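Local coordinates for protein polyprenyl synthetase (Nonlabens dokdonensis, PDB 6KD7) that probably makes geranylgeranyl pyrophosphate by magnesium-dependent prenyl transfer, as a member of the FPP/GGPP synthase family, at residues 165-178 with 194-207. Residues are numbered along the deposited sequence; the frame is centred on the assembly and turned at random.
Sequences IKLKTSVLVGCALQ and IYDYGINLGLAFQL
G174 and G198 bring their CA atoms to 3.9 Å, and S170 and G202 pack almost as closely, which fits the 7.0 Å separation of two helix axes running at 145°. A CB modelled on either G174 or G198 would clash with the facing helix. Apolar packing fills in beside the glycines. L177 puts CD1 3.5 Å from G198 CA, while its CB meets I194 CG1. V173 turns CG1 to L201 CD2; towards the other end, I165 CG1 rests 3.7 Å from L203 CD2. Y195 is a knob among V171, G174, C175 and Q178: with CG anti to the backbone N (chi1 -178°), the ring runs alongside V171, CD1 lying 3.4 Å from G174 C and OH 3.4 Å from V171 CG1. An alanine in place of Y195 would probably open a gap over G174 and leave V171 CG1 without the phenol oxygen now lying against it. Within helix 165-178, at its pi-type turn (166-170), T169 OG1 and T169 N grip I165 O from opposite faces of its plane, the hydroxyl at 2.8 Å. A water donating to both T169 O and G202 O bridges the helices. The glycine-lined antiparallel pair is part of the all-helical prenyltransferase fold; F205 touches the pyrophosphate and Q206 lies near a magnesium ion, which puts this end beside the active-site cavity.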
loop_
_atom_site.group_PDB
_atom_site.type_symbol
_atom_site.label_atom_id
_atom_site.label_comp_id
_atom_site.label_asym_id
_atom_site.label_seq_id
_atom_site.Cartn_x
_atom_site.Cartn_y
_atom_site.Cartn_z
ATOM N N ILE A 165 7.348 26.443 22.795
ATOM C CA ILE A 165 8.751 25.998 22.995
ATOM C C ILE A 165 9.142 26.060 24.479
ATOM O O ILE A 165 9.974 25.219 24.931
ATOM C CB ILE A 165 9.757 26.736 22.104
ATOM C CG1 ILE A 165 9.786 28.236 22.355
ATOM C CG2 ILE A 165 9.517 26.366 20.646
ATOM C CD1 ILE A 165 11.028 28.886 21.767
ATOM N N LYS A 166 8.495 26.910 25.261
ATOM C CA LYS A 166 8.779 26.925 26.711
ATOM C C LYS A 166 8.381 25.576 27.283
ATOM O O LYS A 166 9.240 24.921 27.953
ATOM C CB LYS A 166 8.039 28.063 27.410
ATOM C CG LYS A 166 8.272 28.087 28.919
ATOM C CD LYS A 166 7.542 29.208 29.608
ATOM C CE LYS A 166 6.690 28.743 30.751
ATOM N NZ LYS A 166 5.683 29.788 31.041
ATOM N N LEU A 167 7.127 25.173 27.045
ATOM C CA LEU A 167 6.597 23.868 27.543
ATOM C C LEU A 167 7.377 22.699 26.935
ATOM O O LEU A 167 7.682 21.722 27.644
ATOM C CB LEU A 167 5.104 23.780 27.214
ATOM C CG LEU A 167 4.228 24.800 27.938
ATOM C CD1 LEU A 167 2.812 24.826 27.415
ATOM C CD2 LEU A 167 4.182 24.478 29.416
ATOM N N LYS A 168 7.689 22.752 25.653
ATOM C CA LYS A 168 8.205 21.555 24.957
ATOM C C LYS A 168 9.698 21.360 25.246
ATOM O O LYS A 168 10.135 20.196 25.233
ATOM C CB LYS A 168 7.988 21.684 23.446
ATOM C CG LYS A 168 8.156 20.399 22.643
ATOM C CD LYS A 168 8.491 20.721 21.213
ATOM C CE LYS A 168 7.680 19.933 20.209
ATOM N NZ LYS A 168 8.521 19.351 19.131
ATOM N N THR A 169 10.453 22.451 25.357
ATOM C CA THR A 169 11.924 22.320 25.485
ATOM C C THR A 169 12.549 23.048 26.684
ATOM O O THR A 169 13.658 22.714 26.992
ATOM C CB THR A 169 12.601 22.848 24.216
ATOM O OG1 THR A 169 12.482 24.259 24.244
ATOM C CG2 THR A 169 11.978 22.346 22.936
ATOM N N SER A 170 11.878 24.007 27.304
ATOM C CA SER A 170 12.527 24.816 28.368
ATOM C C SER A 170 12.165 24.388 29.789
ATOM O O SER A 170 13.046 24.381 30.616
ATOM C CB SER A 170 12.232 26.254 28.159
ATOM O OG SER A 170 12.686 26.672 26.892
ATOM N N VAL A 171 10.916 24.030 30.047
ATOM C CA VAL A 171 10.531 23.673 31.450
ATOM C C VAL A 171 11.434 22.561 31.982
ATOM O O VAL A 171 11.676 22.550 33.177
ATOM C CB VAL A 171 9.038 23.333 31.619
ATOM C CG1 VAL A 171 8.186 24.544 31.337
ATOM C CG2 VAL A 171 8.610 22.157 30.771
ATOM N N LEU A 172 11.916 21.634 31.158
ATOM C CA LEU A 172 12.746 20.527 31.647
ATOM C C LEU A 172 14.142 21.047 31.992
ATOM O O LEU A 172 14.800 20.400 32.798
ATOM C CB LEU A 172 12.826 19.404 30.629
ATOM C CG LEU A 172 13.725 18.230 30.975
ATOM C CD1 LEU A 172 13.204 17.466 32.190
ATOM C CD2 LEU A 172 13.878 17.307 29.763
ATOM N N VAL A 173 14.590 22.117 31.367
ATOM C CA VAL A 173 15.889 22.750 31.720
ATOM C C VAL A 173 15.769 23.327 33.132
ATOM O O VAL A 173 16.606 22.986 33.963
ATOM C CB VAL A 173 16.279 23.816 30.700
ATOM C CG1 VAL A 173 17.636 24.416 31.055
ATOM C CG2 VAL A 173 16.348 23.216 29.298
ATOM N N GLY A 174 14.755 24.158 33.353
ATOM C CA GLY A 174 14.339 24.669 34.663
ATOM C C GLY A 174 14.254 23.559 35.687
ATOM O O GLY A 174 14.832 23.681 36.781
ATOM N N CYS A 175 13.575 22.488 35.328
ATOM C CA CYS A 175 13.272 21.377 36.238
ATOM C C CYS A 175 14.578 20.712 36.647
ATOM O O CYS A 175 14.715 20.362 37.816
ATOM C CB CYS A 175 12.284 20.410 35.571
ATOM S SG CYS A 175 12.039 18.893 36.506
ATOM N N ALA A 176 15.453 20.392 35.690
ATOM C CA ALA A 176 16.747 19.734 35.967
ATOM C C ALA A 176 17.530 20.572 37.007
ATOM O O ALA A 176 18.097 19.974 37.922
ATOM C CB ALA A 176 17.550 19.562 34.697
ATOM N N LEU A 177 17.576 21.893 36.848
ATOM C CA LEU A 177 18.293 22.801 37.784
ATOM C C LEU A 177 17.576 22.785 39.150
ATOM O O LEU A 177 18.247 22.491 40.171
ATOM C CB LEU A 177 18.345 24.206 37.182
ATOM C CG LEU A 177 19.286 24.341 35.986
ATOM C CD1 LEU A 177 18.953 25.572 35.202
ATOM C CD2 LEU A 177 20.738 24.372 36.417
ATOM N N GLN A 178 16.250 22.963 39.144
ATOM C CA GLN A 178 15.429 22.954 40.364
ATOM C C GLN A 178 15.656 21.660 41.129
ATOM O O GLN A 178 15.753 21.766 42.377
ATOM C CB GLN A 178 13.983 23.319 40.078
ATOM C CG GLN A 178 13.162 23.251 41.336
ATOM C CD GLN A 178 11.782 23.813 41.174
ATOM O OE1 GLN A 178 11.057 23.846 42.162
ATOM N NE2 GLN A 178 11.387 24.231 39.983
ATOM N N ILE A 194 16.426 29.516 40.407
ATOM C CA ILE A 194 17.260 28.709 39.472
ATOM C C ILE A 194 16.384 28.157 38.335
ATOM O O ILE A 194 16.864 28.113 37.215
ATOM C CB ILE A 194 18.174 27.690 40.171
ATOM C CG1 ILE A 194 19.382 27.367 39.289
ATOM C CG2 ILE A 194 17.405 26.459 40.607
ATOM C CD1 ILE A 194 20.430 26.530 39.948
ATOM N N TYR A 195 15.147 27.764 38.638
ATOM C CA TYR A 195 14.173 27.315 37.616
ATOM C C TYR A 195 14.065 28.370 36.529
ATOM O O TYR A 195 14.217 28.033 35.355
ATOM C CB TYR A 195 12.787 27.042 38.197
ATOM C CG TYR A 195 11.757 26.541 37.216
ATOM C CD1 TYR A 195 11.599 25.187 36.968
ATOM C CD2 TYR A 195 10.893 27.413 36.593
ATOM C CE1 TYR A 195 10.610 24.709 36.116
ATOM C CE2 TYR A 195 9.911 26.955 35.729
ATOM C CZ TYR A 195 9.795 25.602 35.454
ATOM O OH TYR A 195 8.822 25.151 34.604
ATOM N N ASP A 196 13.824 29.603 36.924
ATOM C CA ASP A 196 13.652 30.750 36.002
ATOM C C ASP A 196 14.884 30.921 35.106
ATOM O O ASP A 196 14.714 31.266 33.915
ATOM C CB ASP A 196 13.389 32.032 36.784
ATOM C CG ASP A 196 12.024 32.082 37.444
ATOM O OD1 ASP A 196 11.200 31.149 37.218
ATOM O OD2 ASP A 196 11.777 33.077 38.161
ATOM N N TYR A 197 16.080 30.810 35.675
ATOM C CA TYR A 197 17.320 30.833 34.883
ATOM C C TYR A 197 17.166 29.781 33.767
ATOM O O TYR A 197 17.439 30.102 32.597
ATOM C CB TYR A 197 18.537 30.544 35.771
ATOM C CG TYR A 197 19.755 30.054 35.042
ATOM C CD1 TYR A 197 20.355 30.804 34.046
ATOM C CD2 TYR A 197 20.309 28.840 35.357
ATOM C CE1 TYR A 197 21.498 30.359 33.389
ATOM C CE2 TYR A 197 21.413 28.365 34.680
ATOM C CZ TYR A 197 21.992 29.118 33.677
ATOM O OH TYR A 197 23.064 28.608 33.016
ATOM N N GLY A 198 16.873 28.541 34.154
ATOM C CA GLY A 198 16.674 27.400 33.226
ATOM C C GLY A 198 15.638 27.745 32.138
ATOM O O GLY A 198 15.909 27.491 30.988
ATOM N N ILE A 199 14.545 28.400 32.471
ATOM C CA ILE A 199 13.552 28.809 31.455
ATOM C C ILE A 199 14.232 29.729 30.442
ATOM O O ILE A 199 14.093 29.468 29.250
ATOM C CB ILE A 199 12.307 29.416 32.095
ATOM C CG1 ILE A 199 11.551 28.384 32.931
ATOM C CG2 ILE A 199 11.388 30.036 31.050
ATOM C CD1 ILE A 199 11.040 27.178 32.168
ATOM N N ASN A 200 14.933 30.763 30.879
ATOM C CA ASN A 200 15.502 31.762 29.937
ATOM C C ASN A 200 16.614 31.060 29.150
ATOM O O ASN A 200 16.721 31.231 27.940
ATOM C CB ASN A 200 15.987 33.015 30.675
ATOM C CG ASN A 200 14.860 33.931 31.110
ATOM O OD1 ASN A 200 14.774 34.396 32.274
ATOM N ND2 ASN A 200 14.022 34.245 30.150
ATOM N N LEU A 201 17.392 30.219 29.797
ATOM C CA LEU A 201 18.471 29.531 29.081
ATOM C C LEU A 201 17.839 28.639 27.995
ATOM O O LEU A 201 18.447 28.463 26.929
ATOM C CB LEU A 201 19.284 28.700 30.077
ATOM C CG LEU A 201 20.499 27.987 29.504
ATOM C CD1 LEU A 201 21.645 28.947 29.216
ATOM C CD2 LEU A 201 20.974 26.894 30.439
ATOM N N GLY A 202 16.762 27.951 28.349
ATOM C CA GLY A 202 16.162 26.905 27.497
ATOM C C GLY A 202 15.521 27.575 26.289
ATOM O O GLY A 202 15.687 27.072 25.181
ATOM N N LEU A 203 14.903 28.723 26.504
ATOM C CA LEU A 203 14.312 29.513 25.412
ATOM C C LEU A 203 15.412 30.028 24.472
ATOM O O LEU A 203 15.257 29.923 23.253
ATOM C CB LEU A 203 13.465 30.627 26.014
ATOM C CG LEU A 203 12.114 30.202 26.589
ATOM C CD1 LEU A 203 11.461 31.374 27.335
ATOM C CD2 LEU A 203 11.166 29.696 25.499
ATOM N N ALA A 204 16.509 30.559 24.995
ATOM C CA ALA A 204 17.646 30.984 24.168
ATOM C C ALA A 204 18.136 29.782 23.369
ATOM O O ALA A 204 18.468 29.919 22.187
ATOM C CB ALA A 204 18.755 31.572 25.031
ATOM N N PHE A 205 18.311 28.659 24.027
ATOM C CA PHE A 205 18.880 27.452 23.381
ATOM C C PHE A 205 17.971 27.020 22.178
ATOM O O PHE A 205 18.453 26.668 21.090
ATOM C CB PHE A 205 19.038 26.383 24.461
ATOM C CG PHE A 205 19.743 25.128 24.034
ATOM C CD1 PHE A 205 21.021 25.190 23.473
ATOM C CD2 PHE A 205 19.148 23.883 24.218
ATOM C CE1 PHE A 205 21.688 24.037 23.079
ATOM C CE2 PHE A 205 19.834 22.726 23.844
ATOM C CZ PHE A 205 21.077 22.804 23.239
ATOM N N GLN A 206 16.660 27.019 22.369
ATOM C CA GLN A 206 15.697 26.537 21.360
ATOM C C GLN A 206 15.626 27.566 20.232
ATOM O O GLN A 206 15.588 27.138 19.068
ATOM C CB GLN A 206 14.329 26.313 21.972
ATOM C CG GLN A 206 13.303 25.868 20.957
ATOM C CD GLN A 206 13.714 24.652 20.167
ATOM O OE1 GLN A 206 13.547 24.625 18.952
ATOM N NE2 GLN A 206 14.231 23.648 20.846
ATOM N N LEU A 207 15.604 28.856 20.550
ATOM C CA LEU A 207 15.652 29.906 19.502
ATOM C C LEU A 207 16.929 29.756 18.680
ATOM O O LEU A 207 16.853 29.940 17.431
ATOM C CB LEU A 207 15.453 31.292 20.091
ATOM C CG LEU A 207 14.040 31.502 20.623
ATOM C CD1 LEU A 207 13.920 32.846 21.294
ATOM C CD2 LEU A 207 13.007 31.402 19.513
HETATM O O HOH W 1 15.649 24.348 25.207
#